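Local atomic coordinates of diheme cytochrome c (Shewanella baltica, PDB entry 3U99), a protein that carries two covalently attached heme c groups and, as a diheme cytochrome c, probably serves in bacterial electron transfer. Residues 28-41 against 58-70. Numbering follows the deposited sequence.
With HEC (heme c), chain C.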
loop_
_atom_site.group_PDB
_atom_site.type_symbol
_atom_site.label_atom_id
_atom_site.label_comp_id
_atom_site.label_asym_id
_atom_site.label_seq_id
_atom_site.Cartn_x
_atom_site.Cartn_y
_atom_site.Cartn_z
ATOM N N ALA A 28 3.562 6.982 -1.616
ATOM C CA ALA A 28 2.560 8.044 -1.778
ATOM C C ALA A 28 2.027 8.123 -3.181
ATOM O O ALA A 28 0.879 8.557 -3.401
ATOM C CB ALA A 28 3.160 9.387 -1.424
ATOM N N ASN A 29 2.819 7.785 -4.206
ATOM C CA ASN A 29 2.392 7.939 -5.587
ATOM C C ASN A 29 1.437 6.851 -6.080
ATOM O O ASN A 29 1.072 6.863 -7.272
ATOM C CB ASN A 29 3.553 8.162 -6.541
ATOM C CG ASN A 29 4.418 6.966 -6.723
ATOM O OD1 ASN A 29 4.063 5.897 -6.265
ATOM N ND2 ASN A 29 5.555 7.236 -7.354
ATOM N N LEU A 30 0.968 6.016 -5.172
ATOM C CA LEU A 30 -0.041 5.003 -5.529
ATOM C C LEU A 30 -1.477 5.501 -5.450
ATOM O O LEU A 30 -2.367 4.813 -5.949
ATOM C CB LEU A 30 0.093 3.735 -4.671
ATOM C CG LEU A 30 1.426 2.983 -4.891
ATOM C CD1 LEU A 30 1.528 1.854 -3.888
ATOM C CD2 LEU A 30 1.530 2.439 -6.297
ATOM N N LEU A 31 -1.713 6.685 -4.834
ATOM C CA LEU A 31 -3.030 7.267 -4.817
ATOM C C LEU A 31 -2.935 8.762 -5.075
ATOM O O LEU A 31 -1.937 9.365 -4.702
ATOM C CB LEU A 31 -3.714 7.064 -3.447
ATOM C CG LEU A 31 -4.145 5.658 -3.082
ATOM C CD1 LEU A 31 -4.656 5.583 -1.628
ATOM C CD2 LEU A 31 -5.238 5.101 -3.986
ATOM N N PRO A 32 -3.975 9.339 -5.644
ATOM C CA PRO A 32 -4.023 10.796 -5.713
ATOM C C PRO A 32 -4.375 11.417 -4.371
ATOM O O PRO A 32 -4.862 10.739 -3.450
ATOM C CB PRO A 32 -5.138 10.993 -6.752
ATOM C CG PRO A 32 -6.055 9.834 -6.604
ATOM C CD PRO A 32 -5.137 8.684 -6.246
ATOM N N ALA A 33 -4.170 12.730 -4.277
ATOM C CA ALA A 33 -4.301 13.421 -3.018
ATOM C C ALA A 33 -5.665 13.274 -2.376
ATOM O O ALA A 33 -5.715 13.092 -1.158
ATOM C CB ALA A 33 -3.934 14.888 -3.211
ATOM N N ASP A 34 -6.752 13.352 -3.129
ATOM C CA ASP A 34 -8.037 13.307 -2.455
ATOM C C ASP A 34 -8.287 11.946 -1.836
ATOM O O ASP A 34 -8.949 11.839 -0.802
ATOM C CB ASP A 34 -9.161 13.623 -3.414
ATOM C CG ASP A 34 -9.274 12.760 -4.628
ATOM O OD1 ASP A 34 -10.390 12.582 -5.157
ATOM O OD2 ASP A 34 -8.308 12.228 -5.144
ATOM N N LYS A 35 -7.736 10.894 -2.469
ATOM C CA LYS A 35 -7.899 9.586 -1.886
ATOM C C LYS A 35 -7.037 9.403 -0.650
ATOM O O LYS A 35 -7.448 8.759 0.331
ATOM C CB LYS A 35 -7.649 8.541 -2.982
ATOM C CG LYS A 35 -8.766 8.604 -3.985
ATOM C CD LYS A 35 -8.801 7.575 -5.081
ATOM C CE LYS A 35 -10.050 7.804 -5.929
ATOM N NZ LYS A 35 -9.827 7.770 -7.379
ATOM N N TRP A 36 -5.855 9.993 -0.575
ATOM C CA TRP A 36 -5.091 9.981 0.680
ATOM C C TRP A 36 -5.837 10.786 1.769
ATOM O O TRP A 36 -5.882 10.335 2.923
ATOM C CB TRP A 36 -3.712 10.560 0.478
ATOM C CG TRP A 36 -2.732 9.621 -0.181
ATOM C CD1 TRP A 36 -2.018 9.912 -1.291
ATOM C CD2 TRP A 36 -2.399 8.304 0.236
ATOM N NE1 TRP A 36 -1.230 8.834 -1.609
ATOM C CE2 TRP A 36 -1.448 7.844 -0.670
ATOM C CE3 TRP A 36 -2.766 7.473 1.276
ATOM C CZ2 TRP A 36 -0.863 6.569 -0.591
ATOM C CZ3 TRP A 36 -2.200 6.236 1.374
ATOM C CH2 TRP A 36 -1.251 5.778 0.444
ATOM N N ARG A 37 -6.403 11.931 1.434
ATOM C CA ARG A 37 -7.101 12.700 2.452
ATOM C C ARG A 37 -8.299 11.947 3.005
ATOM O O ARG A 37 -8.624 12.070 4.178
ATOM C CB ARG A 37 -7.547 14.029 1.838
ATOM C CG ARG A 37 -6.432 15.038 1.624
ATOM C CD ARG A 37 -6.980 16.442 1.382
ATOM N NE ARG A 37 -7.634 16.534 0.076
ATOM C CZ ARG A 37 -7.100 16.921 -1.069
ATOM N NH1 ARG A 37 -5.820 17.305 -1.161
ATOM N NH2 ARG A 37 -7.816 16.953 -2.188
ATOM N N ALA A 38 -8.953 11.144 2.127
ATOM C CA ALA A 38 -10.086 10.375 2.635
ATOM C C ALA A 38 -9.610 9.386 3.678
ATOM O O ALA A 38 -10.320 9.057 4.636
ATOM C CB ALA A 38 -10.763 9.720 1.445
ATOM N N ILE A 39 -8.401 8.846 3.568
ATOM C CA ILE A 39 -7.842 7.931 4.557
ATOM C C ILE A 39 -7.406 8.632 5.802
ATOM O O ILE A 39 -7.744 8.236 6.924
ATOM C CB ILE A 39 -6.684 7.121 3.883
ATOM C CG1 ILE A 39 -7.243 6.162 2.843
ATOM C CG2 ILE A 39 -5.872 6.393 4.941
ATOM C CD1 ILE A 39 -6.294 5.387 1.983
ATOM N N THR A 40 -6.684 9.753 5.675
ATOM C CA THR A 40 -6.112 10.386 6.854
ATOM C C THR A 40 -7.145 11.216 7.615
ATOM O O THR A 40 -6.853 11.620 8.760
ATOM C CB THR A 40 -4.886 11.264 6.493
ATOM O OG1 THR A 40 -5.277 12.211 5.503
ATOM C CG2 THR A 40 -3.782 10.463 5.847
ATOM N N ALA A 41 -8.304 11.516 7.054
ATOM C CA ALA A 41 -9.340 12.278 7.771
ATOM C C ALA A 41 -9.907 11.500 8.930
ATOM O O ALA A 41 -10.347 12.145 9.899
ATOM C CB ALA A 41 -10.441 12.607 6.765
ATOM N N THR A 58 -0.514 13.322 12.531
ATOM C CA THR A 58 -1.492 13.146 11.473
ATOM C C THR A 58 -1.309 14.200 10.384
ATOM O O THR A 58 -1.334 13.944 9.186
ATOM C CB THR A 58 -2.901 13.194 12.049
ATOM O OG1 THR A 58 -3.020 12.153 13.053
ATOM C CG2 THR A 58 -3.980 12.823 11.047
ATOM N N ALA A 59 -1.145 15.431 10.822
ATOM C CA ALA A 59 -1.078 16.527 9.886
ATOM C C ALA A 59 0.175 16.408 9.042
ATOM O O ALA A 59 0.135 16.665 7.832
ATOM C CB ALA A 59 -1.072 17.865 10.611
ATOM N N ARG A 60 1.321 16.036 9.624
ATOM C CA ARG A 60 2.546 15.905 8.829
ATOM C C ARG A 60 2.410 14.730 7.872
ATOM O O ARG A 60 2.935 14.777 6.751
ATOM C CB ARG A 60 3.758 15.731 9.714
ATOM C CG ARG A 60 4.180 17.002 10.405
ATOM C CD ARG A 60 5.588 16.848 10.986
ATOM N NE ARG A 60 5.627 15.823 12.036
ATOM C CZ ARG A 60 5.391 15.989 13.321
ATOM N NH1 ARG A 60 5.110 17.184 13.804
ATOM N NH2 ARG A 60 5.479 14.939 14.131
ATOM N N ILE A 61 1.747 13.656 8.251
ATOM C CA ILE A 61 1.525 12.512 7.360
ATOM C C ILE A 61 0.664 12.896 6.172
ATOM O O ILE A 61 0.983 12.605 5.024
ATOM C CB ILE A 61 0.921 11.343 8.160
ATOM C CG1 ILE A 61 1.887 10.784 9.184
ATOM C CG2 ILE A 61 0.437 10.260 7.191
ATOM C CD1 ILE A 61 3.042 10.132 8.650
ATOM N N GLU A 62 -0.456 13.573 6.451
ATOM C CA GLU A 62 -1.355 14.010 5.405
ATOM C C GLU A 62 -0.631 14.932 4.445
ATOM O O GLU A 62 -0.753 14.825 3.227
ATOM C CB GLU A 62 -2.569 14.698 6.010
ATOM C CG GLU A 62 -3.569 15.117 4.934
ATOM C CD GLU A 62 -4.898 15.549 5.515
ATOM O OE1 GLU A 62 -5.585 14.787 6.249
ATOM O OE2 GLU A 62 -5.262 16.723 5.142
ATOM N N GLU A 63 0.133 15.880 5.008
ATOM C CA GLU A 63 0.824 16.825 4.162
ATOM C C GLU A 63 1.872 16.119 3.275
ATOM O O GLU A 63 1.994 16.448 2.083
ATOM C CB GLU A 63 1.467 17.883 5.053
ATOM C CG GLU A 63 0.495 18.867 5.678
ATOM C CD GLU A 63 0.133 19.924 4.642
ATOM O OE1 GLU A 63 0.210 19.644 3.429
ATOM O OE2 GLU A 63 -0.185 21.069 5.052
ATOM N N TYR A 64 2.559 15.147 3.791
ATOM C CA TYR A 64 3.531 14.355 3.041
ATOM C C TYR A 64 2.791 13.653 1.894
ATOM O O TYR A 64 3.222 13.667 0.746
ATOM C CB TYR A 64 4.248 13.350 4.006
ATOM C CG TYR A 64 5.070 12.437 3.109
ATOM C CD1 TYR A 64 6.258 12.828 2.521
ATOM C CD2 TYR A 64 4.629 11.144 2.823
ATOM C CE1 TYR A 64 6.988 11.951 1.685
ATOM C CE2 TYR A 64 5.300 10.291 1.964
ATOM C CZ TYR A 64 6.493 10.700 1.397
ATOM O OH TYR A 64 7.138 9.867 0.560
ATOM N N LEU A 65 1.694 12.952 2.198
ATOM C CA LEU A 65 1.003 12.153 1.203
ATOM C C LEU A 65 0.418 13.028 0.133
ATOM O O LEU A 65 0.484 12.666 -1.033
ATOM C CB LEU A 65 -0.072 11.316 1.914
ATOM C CG LEU A 65 0.440 10.134 2.740
ATOM C CD1 LEU A 65 -0.676 9.534 3.605
ATOM C CD2 LEU A 65 0.995 9.048 1.853
ATOM N N VAL A 66 -0.197 14.146 0.513
ATOM C CA VAL A 66 -0.785 15.027 -0.482
ATOM C C VAL A 66 0.272 15.572 -1.409
ATOM O O VAL A 66 0.102 15.600 -2.631
ATOM C CB VAL A 66 -1.575 16.119 0.240
ATOM C CG1 VAL A 66 -1.882 17.232 -0.767
ATOM C CG2 VAL A 66 -2.853 15.557 0.860
ATOM N N GLN A 67 1.383 16.036 -0.855
ATOM C CA GLN A 67 2.435 16.630 -1.688
ATOM C C GLN A 67 3.031 15.662 -2.681
ATOM O O GLN A 67 3.363 16.034 -3.794
ATOM C CB GLN A 67 3.498 17.194 -0.738
ATOM C CG GLN A 67 4.653 17.798 -1.467
ATOM C CD GLN A 67 4.249 19.088 -2.202
ATOM O OE1 GLN A 67 3.407 19.847 -1.733
ATOM N NE2 GLN A 67 4.846 19.336 -3.380
ATOM N N HIS A 68 3.173 14.398 -2.288
ATOM C CA HIS A 68 3.874 13.383 -3.071
ATOM C C HIS A 68 2.936 12.387 -3.715
ATOM O O HIS A 68 3.366 11.372 -4.264
ATOM C CB HIS A 68 4.877 12.641 -2.174
ATOM C CG HIS A 68 5.876 13.587 -1.626
ATOM N ND1 HIS A 68 5.756 14.253 -0.454
ATOM C CD2 HIS A 68 7.043 13.985 -2.162
ATOM C CE1 HIS A 68 6.826 15.065 -0.230
ATOM N NE2 HIS A 68 7.596 14.887 -1.275
ATOM N N ALA A 69 1.650 12.701 -3.754
ATOM C CA ALA A 69 0.616 11.855 -4.326
ATOM C C ALA A 69 0.793 11.681 -5.813
ATOM O O ALA A 69 1.457 12.433 -6.489
ATOM C CB ALA A 69 -0.741 12.478 -4.080
ATOM N N ALA A 70 0.081 10.664 -6.313
ATOM C CA ALA A 70 -0.081 10.536 -7.737
ATOM C C ALA A 70 -0.648 11.822 -8.301
ATOM O O ALA A 70 -1.603 12.364 -7.766
ATOM C CB ALA A 70 -1.008 9.342 -8.032
HETATM FE FE HEC C . -3.342 1.022 6.859
HETATM C CHA HEC C . -5.037 -0.904 4.705
HETATM C CHB HEC C . -2.785 3.322 4.418
HETATM C CHC HEC C . -1.515 2.852 9.021
HETATM C CHD HEC C . -4.061 -1.189 9.340
HETATM N NA HEC C . -3.820 1.188 4.912
HETATM C C1A HEC C . -4.517 0.248 4.170
HETATM C C2A HEC C . -4.581 0.673 2.782
HETATM C C3A HEC C . -3.924 1.855 2.717
HETATM C C4A HEC C . -3.492 2.177 4.069
HETATM C CMA HEC C . -3.732 2.720 1.501
HETATM C CAA HEC C . -5.265 -0.096 1.722
HETATM C CBA HEC C . -4.406 -1.224 1.187
HETATM C CGA HEC C . -5.082 -1.866 -0.026
HETATM O O1A HEC C . -5.137 -1.185 -1.084
HETATM O O2A HEC C . -5.584 -3.004 0.044
HETATM N NB HEC C . -2.355 2.782 6.742
HETATM C C1B HEC C . -2.268 3.613 5.649
HETATM C C2B HEC C . -1.616 4.837 6.060
HETATM C C3B HEC C . -1.266 4.716 7.353
HETATM C C4B HEC C . -1.697 3.432 7.776
HETATM C CMB HEC C . -1.389 5.999 5.101
HETATM C CAB HEC C . -0.598 5.708 8.301
HETATM C CBB HEC C . -1.494 6.951 8.476
HETATM N NC HEC C . -2.847 0.858 8.796
HETATM C C1C HEC C . -2.034 1.673 9.501
HETATM C C2C HEC C . -1.823 1.228 10.835
HETATM C C3C HEC C . -2.540 0.086 10.918
HETATM C C4C HEC C . -3.211 -0.126 9.692
HETATM C CMC HEC C . -0.866 1.880 11.845
HETATM C CAC HEC C . -2.614 -0.840 12.109
HETATM C CBC HEC C . -3.094 -0.238 13.418
HETATM N ND HEC C . -4.398 -0.666 6.993
HETATM C C1D HEC C . -4.599 -1.399 8.123
HETATM C C2D HEC C . -5.445 -2.563 7.803
HETATM C C3D HEC C . -5.721 -2.496 6.490
HETATM C C4D HEC C . -5.018 -1.328 6.002
HETATM C CMD HEC C . -6.040 -3.547 8.782
HETATM C CAD HEC C . -6.564 -3.460 5.725
HETATM C CBD HEC C . -5.724 -4.612 5.075
HETATM C CGD HEC C . -6.674 -5.631 4.451
HETATM O O1D HEC C . -5.905 -6.698 4.128
HETATM O O2D HEC C . -7.659 -5.094 3.755
HETATM O O HOH W 1 6.271 7.663 -0.815
HETATM O O HOH W 2 -3.081 14.156 -6.491
HETATM O O HOH W 3 -8.003 14.353 5.382
HETATM O O HOH W 4 -6.390 14.651 8.745
#
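Leu65 lays CD2 over the centre of the Trp36 indole, a CH-pi contact 3.8 Å from the centroid of the six-membered ring, while its CD1 reaches both Trp36 CE3 and the CMB methyl of heme c. Against the opposite face rests Leu31 CB, and Ala69 CB meets the ring edge. In that same plane Trp36 NE1 gives its hydrogen to a lone pair of Ala28 O, at 2.8 Å and 163°, which fixes the rotation of the indole. Replacing Trp36 by a leucine would remove the N-H donor and would probably leave Ala28 O without this mate and Leu65 without a flat surface to lie on. Helices 33-40 and 58-67 run nearly antiparallel, 163° apart with axes 8.7 Å distant, and wall one side of a heme pocket in this cytochrome c fold; Ile39 CD1 also touches the CMA methyl of the heme. At one end, Thr40 OG1, turned between its backbone N and carbonyl carbon (chi1 55°), donates to Glu62 OE1 at 2.7 Å, on the anti side of the carboxylate and tilted out of its plane. Two waters also donate to that oxygen, tying it to the carbonyls of Arg37 and Thr40. At the other end the backbone hydrogen bond from Ala70 N to Leu31 O, 2.9 Å, joins the loops that flank the helices.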